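Long-range contacts in ARF GTPase-activating protein GIT1 (Rattus norvegicus, PDB 6IUH), which probably stimulates GTP hydrolysis by ARF GTPases and acts as an adhesion scaffold whose C-terminal helical domain binds partner proteins: residues E14-K19 / A57-K62; C45-H50 / R82-C87; L73-A78 / I115-K120. All blocks are in the same frame, centred on the assembly; numbering follows the deposited sequence. Where two conformers were deposited one is given.

In the fold
The three contacts belong to one C-terminal domain of four helices, and their chemistry follows their place in it. Contact 3 is the buried one: helices 67-87 and 101-128 meet through aliphatic groups, without a hydrogen bond across. Contact 2 also uses helix 67-87, here against helix 42-57, and grades from an apolar interior to a polar rim with an amide, a carboxylate and a water. Contact 1, its centre about 14 Å from the centre of the chain, is partly buried and sets a loop, not a second helix, against helix 13-35. Ile115 of contact 3 touches Ile49 and Leu83 of contact 2, while Phe60 of contact 1 rests on Leu73.

Contact 1 (E14-K19 / A57-K62); sequences EDVILK and ASLFPK
Leu59 carries most of the apolar contact between helix residues 14-19 and residues 57-62, the end of helix 42-57 and the loop after it, and it does so with a single methyl. Its CG lies anti to the carbonyl carbon (chi1 -70°), which sends CD1 against the helix between Asp15, Val16 and Lys19. There CD1 reaches Lys19 CG at 3.5 Å, the two side chains crossing obliquely; the lysine chain, bent at chi2 and again at chi4, offers its aliphatic part to the leucine. On the Val16 side the same CD1 stands 3.8 Å from Val16 CA, and Asp15 O lies 3.5 Å from Leu59 CD1. Val16 CG2 in turn looks obliquely toward the tip of the Phe60 ring, 4.4 Å from Phe60 CZ, a looser touch.

A type I beta turn runs from Ala57, at the helix end, to Phe60, so this is the packing of an interhelical connection over the beginning of the first helix of a four-helix bundle. The turn throws Leu59 and Phe60 out one after the other, the leucine at the helix surface and the phenylalanine deeper, where it also meets Leu122 and Thr126 of helix 101-128 and Leu73 of helix 67-87.

No hydrogen bond spans the two segments. Within the turn, Phe60 N donates to Ala57 O at 3.1 Å, closing it, and that same carbonyl oxygen lies at the edge of the Phe60 ring, in its plane.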
loop_
_atom_site.group_PDB
_atom_site.type_symbol
_atom_site.label_atom_id
_atom_site.label_comp_id
_atom_site.label_asym_id
_atom_site.label_seq_id
_atom_site.Cartn_x
_atom_site.Cartn_y
_atom_site.Cartn_z
ATOM N N GLU A 14 4.679 -3.790 18.176
ATOM C CA GLU A 14 4.146 -2.449 18.388
ATOM C C GLU A 14 4.649 -1.479 17.323
ATOM O O GLU A 14 3.884 -0.667 16.805
ATOM C CB GLU A 14 4.511 -1.932 19.783
ATOM C CG GLU A 14 3.751 -2.599 20.927
ATOM C CD GLU A 14 4.263 -3.991 21.251
ATOM O OE1 GLU A 14 5.322 -4.382 20.715
ATOM O OE2 GLU A 14 3.605 -4.695 22.048
ATOM N N ASP A 15 5.935 -1.567 16.998
ATOM C CA ASP A 15 6.514 -0.699 15.978
ATOM C C ASP A 15 5.953 -1.017 14.596
ATOM O O ASP A 15 5.672 -0.111 13.816
ATOM C CB ASP A 15 8.038 -0.816 15.963
ATOM C CG ASP A 15 8.691 -0.087 17.121
ATOM O OD1 ASP A 15 8.056 0.831 17.682
ATOM O OD2 ASP A 15 9.841 -0.426 17.468
ATOM N N VAL A 16 5.790 -2.300 14.295
ATOM C CA VAL A 16 5.258 -2.704 12.998
ATOM C C VAL A 16 3.823 -2.220 12.832
ATOM O O VAL A 16 3.446 -1.728 11.769
ATOM C CB VAL A 16 5.316 -4.232 12.808
ATOM C CG1 VAL A 16 4.686 -4.634 11.483
ATOM C CG2 VAL A 16 6.750 -4.706 12.867
ATOM N N ILE A 17 3.031 -2.343 13.894
ATOM C CA ILE A 17 1.651 -1.866 13.875
ATOM C C ILE A 17 1.585 -0.360 13.619
ATOM O O ILE A 17 0.775 0.103 12.813
ATOM C CB ILE A 17 0.925 -2.198 15.195
ATOM C CG1 ILE A 17 0.648 -3.700 15.279
ATOM C CG2 ILE A 17 -0.380 -1.421 15.307
ATOM C CD1 ILE A 17 0.057 -4.137 16.597
ATOM N N LEU A 18 2.449 0.396 14.293
ATOM C CA LEU A 18 2.484 1.849 14.130
ATOM C C LEU A 18 2.763 2.258 12.686
ATOM O O LEU A 18 2.066 3.108 12.130
ATOM C CB LEU A 18 3.534 2.471 15.057
ATOM C CG LEU A 18 3.195 2.507 16.549
ATOM C CD1 LEU A 18 4.322 3.149 17.345
ATOM C CD2 LEU A 18 1.883 3.241 16.786
ATOM N N LYS A 19 3.775 1.650 12.077
ATOM C CA LYS A 19 4.134 1.993 10.707
ATOM C C LYS A 19 3.098 1.469 9.716
ATOM O O LYS A 19 2.851 2.090 8.684
ATOM C CB LYS A 19 5.526 1.457 10.364
ATOM C CG LYS A 19 6.648 2.125 11.150
ATOM C CD LYS A 19 6.674 3.627 10.921
ATOM C CE LYS A 19 7.743 4.301 11.767
ATOM N NZ LYS A 19 7.476 4.164 13.226
ATOM N N ALA A 57 9.585 -0.167 5.889
ATOM C CA ALA A 57 10.657 -1.025 5.398
ATOM C C ALA A 57 11.922 -0.869 6.240
ATOM O O ALA A 57 12.672 -1.825 6.431
ATOM C CB ALA A 57 10.951 -0.720 3.934
ATOM N N SER A 58 12.150 0.337 6.754
ATOM C CA SER A 58 13.351 0.621 7.534
ATOM C C SER A 58 13.338 -0.058 8.906
ATOM O O SER A 58 14.361 -0.106 9.586
ATOM C CB SER A 58 13.531 2.132 7.705
ATOM O OG SER A 58 12.497 2.685 8.499
ATOM N N LEU A 59 12.181 -0.577 9.309
ATOM C CA LEU A 59 12.070 -1.318 10.564
ATOM C C LEU A 59 12.801 -2.649 10.482
ATOM O O LEU A 59 13.201 -3.221 11.500
ATOM C CB LEU A 59 10.604 -1.569 10.921
ATOM C CG LEU A 59 9.740 -0.387 11.349
ATOM C CD1 LEU A 59 8.355 -0.890 11.715
ATOM C CD2 LEU A 59 10.376 0.346 12.518
ATOM N N PHE A 60 12.962 -3.141 9.260
ATOM C CA PHE A 60 13.548 -4.451 9.021
ATOM C C PHE A 60 15.012 -4.317 8.610
ATOM O O PHE A 60 15.422 -3.265 8.119
ATOM C CB PHE A 60 12.736 -5.193 7.955
ATOM C CG PHE A 60 11.314 -5.465 8.364
ATOM C CD1 PHE A 60 10.321 -4.521 8.147
ATOM C CD2 PHE A 60 10.974 -6.659 8.979
ATOM C CE1 PHE A 60 9.013 -4.767 8.527
ATOM C CE2 PHE A 60 9.669 -6.912 9.363
ATOM C CZ PHE A 60 8.686 -5.963 9.138
ATOM N N PRO A 61 15.811 -5.374 8.834
ATOM C CA PRO A 61 17.235 -5.336 8.486
ATOM C C PRO A 61 17.456 -5.017 7.014
ATOM O O PRO A 61 16.587 -5.310 6.192
ATOM C CB PRO A 61 17.716 -6.753 8.810
ATOM C CG PRO A 61 16.771 -7.241 9.845
ATOM C CD PRO A 61 15.442 -6.640 9.492
ATOM N N LYS A 62 18.598 -4.416 6.698
ATOM C CA LYS A 62 18.947 -4.111 5.316
ATOM C C LYS A 62 18.950 -5.389 4.486
ATOM O O LYS A 62 18.519 -5.394 3.334
ATOM C CB LYS A 62 20.307 -3.412 5.249
ATOM C CG LYS A 62 20.269 -1.954 5.691
ATOM C CD LYS A 62 21.518 -1.562 6.469
ATOM C CE LYS A 62 22.788 -1.829 5.675
ATOM N NZ LYS A 62 24.007 -1.446 6.442
#

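Contact 2 (C45-H50 / R82-C87); sequences CSEKIH and RLQSEC
Ser46 opens the interface from helix 42-57, its CB 3.6 Å from Cys87 SG and 4.0 Å from Leu83 CG. Its OG lies between backbone N and carbonyl carbon (chi1 65°), where it bonds to Val43 O and receives a hydrogen bond from a water that also donates to Gln84 O. Glu47 starts out away from the partner helix but bends at chi2, so that OE2, through its syn lone pair, accepts Gln84 NE2 at 2.7 Å; the bond is fairly straight (156°) and lies near the amide plane. Ile49, on the inner side, crosses Leu83 at about a right angle, CD1 to CD2 3.8 Å. His50 then places one ring face under the same amide, with Gln84 NE2 4.1 Å from His50 CG, displaced from the ring centre. An alanine here, lacking the Gln84 amide, would remove the bond to Glu47 and the group over the His50 face, and is likely to leave the polar rim less firmly held. The two helices run antiparallel at 166°, while Leu83 also packs on Val108 and Cys111 of helix 101-128 and Ile49 on Asn26 and Leu30 of helix 13-35, so the inner side of this pair faces both remaining helices of the bundle.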
loop_
_atom_site.group_PDB
_atom_site.type_symbol
_atom_site.label_atom_id
_atom_site.label_comp_id
_atom_site.label_asym_id
_atom_site.label_seq_id
_atom_site.Cartn_x
_atom_site.Cartn_y
_atom_site.Cartn_z
ATOM N N CYS A 45 -0.779 12.096 -2.424
ATOM C CA CYS A 45 -1.165 10.891 -1.693
ATOM C C CYS A 45 -0.118 9.796 -1.860
ATOM O O CYS A 45 0.277 9.155 -0.888
ATOM C CB CYS A 45 -2.532 10.378 -2.151
ATOM S SG CYS A 45 -3.942 11.268 -1.446
ATOM N N SER A 46 0.336 9.592 -3.093
ATOM C CA SER A 46 1.331 8.564 -3.377
ATOM C C SER A 46 2.663 8.864 -2.693
ATOM O O SER A 46 3.392 7.950 -2.315
ATOM C CB SER A 46 1.541 8.419 -4.885
ATOM O OG SER A 46 2.106 9.592 -5.441
ATOM N N GLU A 47 2.975 10.147 -2.534
ATOM C CA GLU A 47 4.211 10.541 -1.872
ATOM C C GLU A 47 4.145 10.266 -0.376
ATOM O O GLU A 47 5.135 9.851 0.228
ATOM C CB GLU A 47 4.512 12.019 -2.128
ATOM C CG GLU A 47 4.975 12.304 -3.543
ATOM C CD GLU A 47 6.224 11.525 -3.908
ATOM O OE1 GLU A 47 7.115 11.392 -3.043
ATOM O OE2 GLU A 47 6.311 11.041 -5.056
ATOM N N LYS A 48 2.976 10.493 0.216
ATOM C CA LYS A 48 2.777 10.206 1.631
ATOM C C LYS A 48 2.790 8.699 1.864
ATOM O O LYS A 48 3.287 8.218 2.884
ATOM C CB LYS A 48 1.467 10.821 2.124
ATOM C CG LYS A 48 1.450 12.343 2.064
ATOM C CD LYS A 48 0.069 12.910 2.352
ATOM C CE LYS A 48 -0.358 12.644 3.785
ATOM N NZ LYS A 48 -1.680 13.262 4.090
ATOM N N ILE A 49 2.246 7.956 0.907
ATOM C CA ILE A 49 2.278 6.498 0.962
ATOM C C ILE A 49 3.708 5.985 0.808
ATOM O O ILE A 49 4.166 5.153 1.594
ATOM C CB ILE A 49 1.385 5.873 -0.124
ATOM C CG1 ILE A 49 -0.085 6.176 0.164
ATOM C CG2 ILE A 49 1.604 4.368 -0.211
ATOM C CD1 ILE A 49 -1.024 5.698 -0.911
ATOM N N HIS A 50 4.413 6.491 -0.200
ATOM C CA HIS A 50 5.787 6.073 -0.459
ATOM C C HIS A 50 6.677 6.323 0.756
ATOM O O HIS A 50 7.555 5.519 1.071
ATOM C CB HIS A 50 6.356 6.797 -1.683
ATOM C CG HIS A 50 7.664 6.246 -2.153
ATOM N ND1 HIS A 50 8.878 6.713 -1.696
ATOM C CD2 HIS A 50 7.950 5.261 -3.039
ATOM C CE1 HIS A 50 9.855 6.043 -2.283
ATOM N NE2 HIS A 50 9.318 5.156 -3.100
ATOM N N ARG A 82 5.667 1.373 -8.269
ATOM C CA ARG A 82 4.688 1.273 -9.345
ATOM C C ARG A 82 3.582 2.320 -9.187
ATOM O O ARG A 82 3.152 2.934 -10.168
ATOM C CB ARG A 82 4.092 -0.135 -9.380
ATOM C CG ARG A 82 3.128 -0.393 -10.523
ATOM C CD ARG A 82 2.384 -1.706 -10.316
ATOM N NE ARG A 82 1.184 -1.788 -11.144
ATOM C CZ ARG A 82 0.181 -2.632 -10.921
ATOM N NH1 ARG A 82 0.231 -3.465 -9.891
ATOM N NH2 ARG A 82 -0.874 -2.638 -11.725
ATOM N N LEU A 83 3.124 2.517 -7.953
ATOM C CA LEU A 83 2.118 3.533 -7.656
ATOM C C LEU A 83 2.618 4.928 -8.005
ATOM O O LEU A 83 1.917 5.712 -8.646
ATOM C CB LEU A 83 1.721 3.483 -6.179
ATOM C CG LEU A 83 0.727 4.549 -5.711
ATOM C CD1 LEU A 83 -0.608 4.367 -6.408
ATOM C CD2 LEU A 83 0.554 4.500 -4.199
ATOM N N GLN A 84 3.833 5.232 -7.564
ATOM C CA GLN A 84 4.453 6.523 -7.834
ATOM C C GLN A 84 4.526 6.778 -9.335
ATOM O O GLN A 84 4.301 7.899 -9.796
ATOM C CB GLN A 84 5.849 6.576 -7.211
ATOM C CG GLN A 84 6.421 7.970 -7.051
ATOM C CD GLN A 84 7.761 7.959 -6.342
ATOM O OE1 GLN A 84 8.640 7.162 -6.670
ATOM N NE2 GLN A 84 7.918 8.834 -5.357
ATOM N N SER A 85 4.836 5.728 -10.091
ATOM C CA SER A 85 4.912 5.822 -11.544
ATOM C C SER A 85 3.557 6.163 -12.150
ATOM O O SER A 85 3.460 6.973 -13.070
ATOM C CB SER A 85 5.427 4.511 -12.142
ATOM O OG SER A 85 6.756 4.245 -11.726
ATOM N N GLU A 86 2.513 5.534 -11.627
ATOM C CA GLU A 86 1.170 5.718 -12.157
ATOM C C GLU A 86 0.612 7.107 -11.862
ATOM O O GLU A 86 -0.035 7.714 -12.712
ATOM C CB GLU A 86 0.236 4.646 -11.591
ATOM C CG GLU A 86 0.490 3.261 -12.159
ATOM C CD GLU A 86 0.067 3.148 -13.613
ATOM O OE1 GLU A 86 -0.811 3.928 -14.039
ATOM O OE2 GLU A 86 0.612 2.281 -14.328
ATOM N N CYS A 87 0.869 7.612 -10.662
ATOM C CA CYS A 87 0.288 8.882 -10.242
ATOM C C CYS A 87 0.877 10.097 -10.957
ATOM O O CYS A 87 0.265 11.165 -10.970
ATOM C CB CYS A 87 0.438 9.051 -8.732
ATOM S SG CYS A 87 -0.620 7.947 -7.783
HETATM O O HOH W 1 3.894 10.328 -7.933
#

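Contact 3 (L73-A78 / I115-K120)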
loop_
_atom_site.group_PDB
_atom_site.type_symbol
_atom_site.label_atom_id
_atom_site.label_comp_id
_atom_site.label_asym_id
_atom_site.label_seq_id
_atom_site.Cartn_x
_atom_site.Cartn_y
_atom_site.Cartn_z
ATOM N N LEU A 73 8.791 -7.630 1.553
ATOM C CA LEU A 73 9.417 -6.327 1.344
ATOM C C LEU A 73 9.547 -6.026 -0.140
ATOM O O LEU A 73 9.404 -4.880 -0.562
ATOM C CB LEU A 73 10.788 -6.259 2.019
ATOM C CG LEU A 73 10.757 -6.038 3.531
ATOM C CD1 LEU A 73 12.166 -5.984 4.095
ATOM C CD2 LEU A 73 9.991 -4.766 3.864
ATOM N N ARG A 74 9.815 -7.059 -0.931
ATOM C CA ARG A 74 9.922 -6.896 -2.373
ATOM C C ARG A 74 8.593 -6.426 -2.954
ATOM O O ARG A 74 8.558 -5.520 -3.787
ATOM C CB ARG A 74 10.359 -8.203 -3.036
ATOM C CG ARG A 74 10.669 -8.066 -4.516
ATOM C CD ARG A 74 11.270 -9.344 -5.082
ATOM N NE ARG A 74 12.462 -9.761 -4.348
ATOM C CZ ARG A 74 12.522 -10.837 -3.570
ATOM N NH1 ARG A 74 11.459 -11.615 -3.428
ATOM N NH2 ARG A 74 13.649 -11.139 -2.940
ATOM N N LEU A 75 7.502 -7.036 -2.506
ATOM C CA LEU A 75 6.174 -6.660 -2.979
ATOM C C LEU A 75 5.809 -5.248 -2.535
ATOM O O LEU A 75 5.302 -4.448 -3.323
ATOM C CB LEU A 75 5.132 -7.653 -2.474
ATOM C CG LEU A 75 3.693 -7.401 -2.916
ATOM C CD1 LEU A 75 3.593 -7.415 -4.430
ATOM C CD2 LEU A 75 2.777 -8.454 -2.301
ATOM N N LEU A 76 6.065 -4.958 -1.263
ATOM C CA LEU A 76 5.823 -3.640 -0.689
ATOM C C LEU A 76 6.543 -2.535 -1.460
ATOM O O LEU A 76 5.929 -1.553 -1.876
ATOM C CB LEU A 76 6.269 -3.613 0.773
ATOM C CG LEU A 76 5.947 -2.343 1.557
ATOM C CD1 LEU A 76 4.467 -2.297 1.900
ATOM C CD2 LEU A 76 6.804 -2.239 2.815
ATOM N N ASN A 77 7.847 -2.703 -1.646
ATOM C CA ASN A 77 8.664 -1.694 -2.318
ATOM C C ASN A 77 8.318 -1.534 -3.795
ATOM O O ASN A 77 8.226 -0.414 -4.299
ATOM C CB ASN A 77 10.149 -2.035 -2.169
ATOM C CG ASN A 77 10.646 -1.868 -0.744
ATOM O OD1 ASN A 77 10.218 -0.962 -0.029
ATOM N ND2 ASN A 77 11.556 -2.742 -0.328
ATOM N N ALA A 78 8.125 -2.652 -4.487
ATOM C CA ALA A 78 7.817 -2.617 -5.915
ATOM C C ALA A 78 6.459 -1.980 -6.187
ATOM O O ALA A 78 6.287 -1.284 -7.186
ATOM C CB ALA A 78 7.866 -4.015 -6.505
ATOM N N ILE A 115 0.260 -3.048 -1.880
ATOM C CA ILE A 115 0.984 -2.419 -0.778
ATOM C C ILE A 115 0.378 -2.873 0.547
ATOM O O ILE A 115 1.089 -3.291 1.460
ATOM C CB ILE A 115 0.952 -0.882 -0.855
ATOM C CG1 ILE A 115 1.707 -0.390 -2.086
ATOM C CG2 ILE A 115 1.580 -0.275 0.391
ATOM C CD1 ILE A 115 1.606 1.101 -2.307
ATOM N N ALA A 116 -0.946 -2.795 0.637
ATOM C CA ALA A 116 -1.666 -3.262 1.816
ATOM C C ALA A 116 -1.452 -4.758 2.041
ATOM O O ALA A 116 -1.281 -5.202 3.178
ATOM C CB ALA A 116 -3.147 -2.956 1.683
ATOM N N LYS A 117 -1.465 -5.526 0.955
ATOM C CA LYS A 117 -1.239 -6.970 1.023
ATOM C C LYS A 117 0.111 -7.287 1.651
ATOM O O LYS A 117 0.205 -8.104 2.570
ATOM C CB LYS A 117 -1.320 -7.588 -0.375
ATOM C CG LYS A 117 -1.316 -9.111 -0.400
ATOM C CD LYS A 117 -1.414 -9.618 -1.833
ATOM C CE LYS A 117 -1.608 -11.120 -1.900
ATOM N NZ LYS A 117 -1.765 -11.573 -3.309
ATOM N N ALA A 118 1.152 -6.632 1.147
ATOM C CA ALA A 118 2.503 -6.811 1.662
ATOM C C ALA A 118 2.608 -6.356 3.116
ATOM O O ALA A 118 3.254 -7.012 3.936
ATOM C CB ALA A 118 3.503 -6.049 0.796
ATOM N N ALA A 119 1.975 -5.229 3.430
ATOM C CA ALA A 119 2.010 -4.687 4.785
ATOM C C ALA A 119 1.387 -5.669 5.769
ATOM O O ALA A 119 1.932 -5.907 6.848
ATOM C CB ALA A 119 1.297 -3.345 4.845
ATOM N N LYS A 120 0.248 -6.238 5.383
ATOM C CA LYS A 120 -0.428 -7.253 6.186
ATOM C C LYS A 120 0.464 -8.474 6.412
ATOM O O LYS A 120 0.532 -9.005 7.523
ATOM C CB LYS A 120 -1.735 -7.689 5.517
ATOM C CG LYS A 120 -2.572 -8.647 6.355
ATOM C CD LYS A 120 -3.718 -9.232 5.543
ATOM C CE LYS A 120 -3.194 -10.031 4.359
ATOM N NZ LYS A 120 -4.293 -10.527 3.483
#
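Leu76 of helix 67-87 threads its way into the surface of helix 101-128 and can be followed atom by atom. Even its backbone is met: Leu76 N lies 3.5 Å from Ala118 CB. The side chain's own CB then sits 3.7 Å from that same Ala118 CB, a contact made methylene to methyl. From there CG stands anti to the backbone N (chi1 -174°), and chi2 of 75° turns CD1 toward the turn of helix that Ile115 and Ala119 share. CD1 stops 3.5 Å from Ile115 O and 3.8 Å from Ile115 CG2, the leucine and isoleucine crossing at about a right angle. The Leu76 side chain also touches Val53 of helix 42-57 and Leu122 of helix 101-128.

Leu75 flanks the path on the outer side. Its CB, CG and CD2 are all about equally far from Ala118 CB, so the alanine methyl is bordered by two consecutive leucines. This small side chain suits the close approach of the segments, whose axes come within 8.1 Å at a crossing angle of -150°, an antiparallel pair in a four-helix bundle. Farther out, Leu75 packs on the backbone of the second protein's chain in the assembly, and Lys120 NZ hydrogen-bonds to a polar side chain of that chain, so the outer border of this pair adjoins a binding surface, probably the one used for LD-type peptide motifs.

The chemistry is almost wholly aliphatic: Ile115 O is already bonded by Ala119 N at 2.9 Å, so the leucine tip buries a satisfied carbonyl, and the attachment rests on close fit rather than on directed bonds.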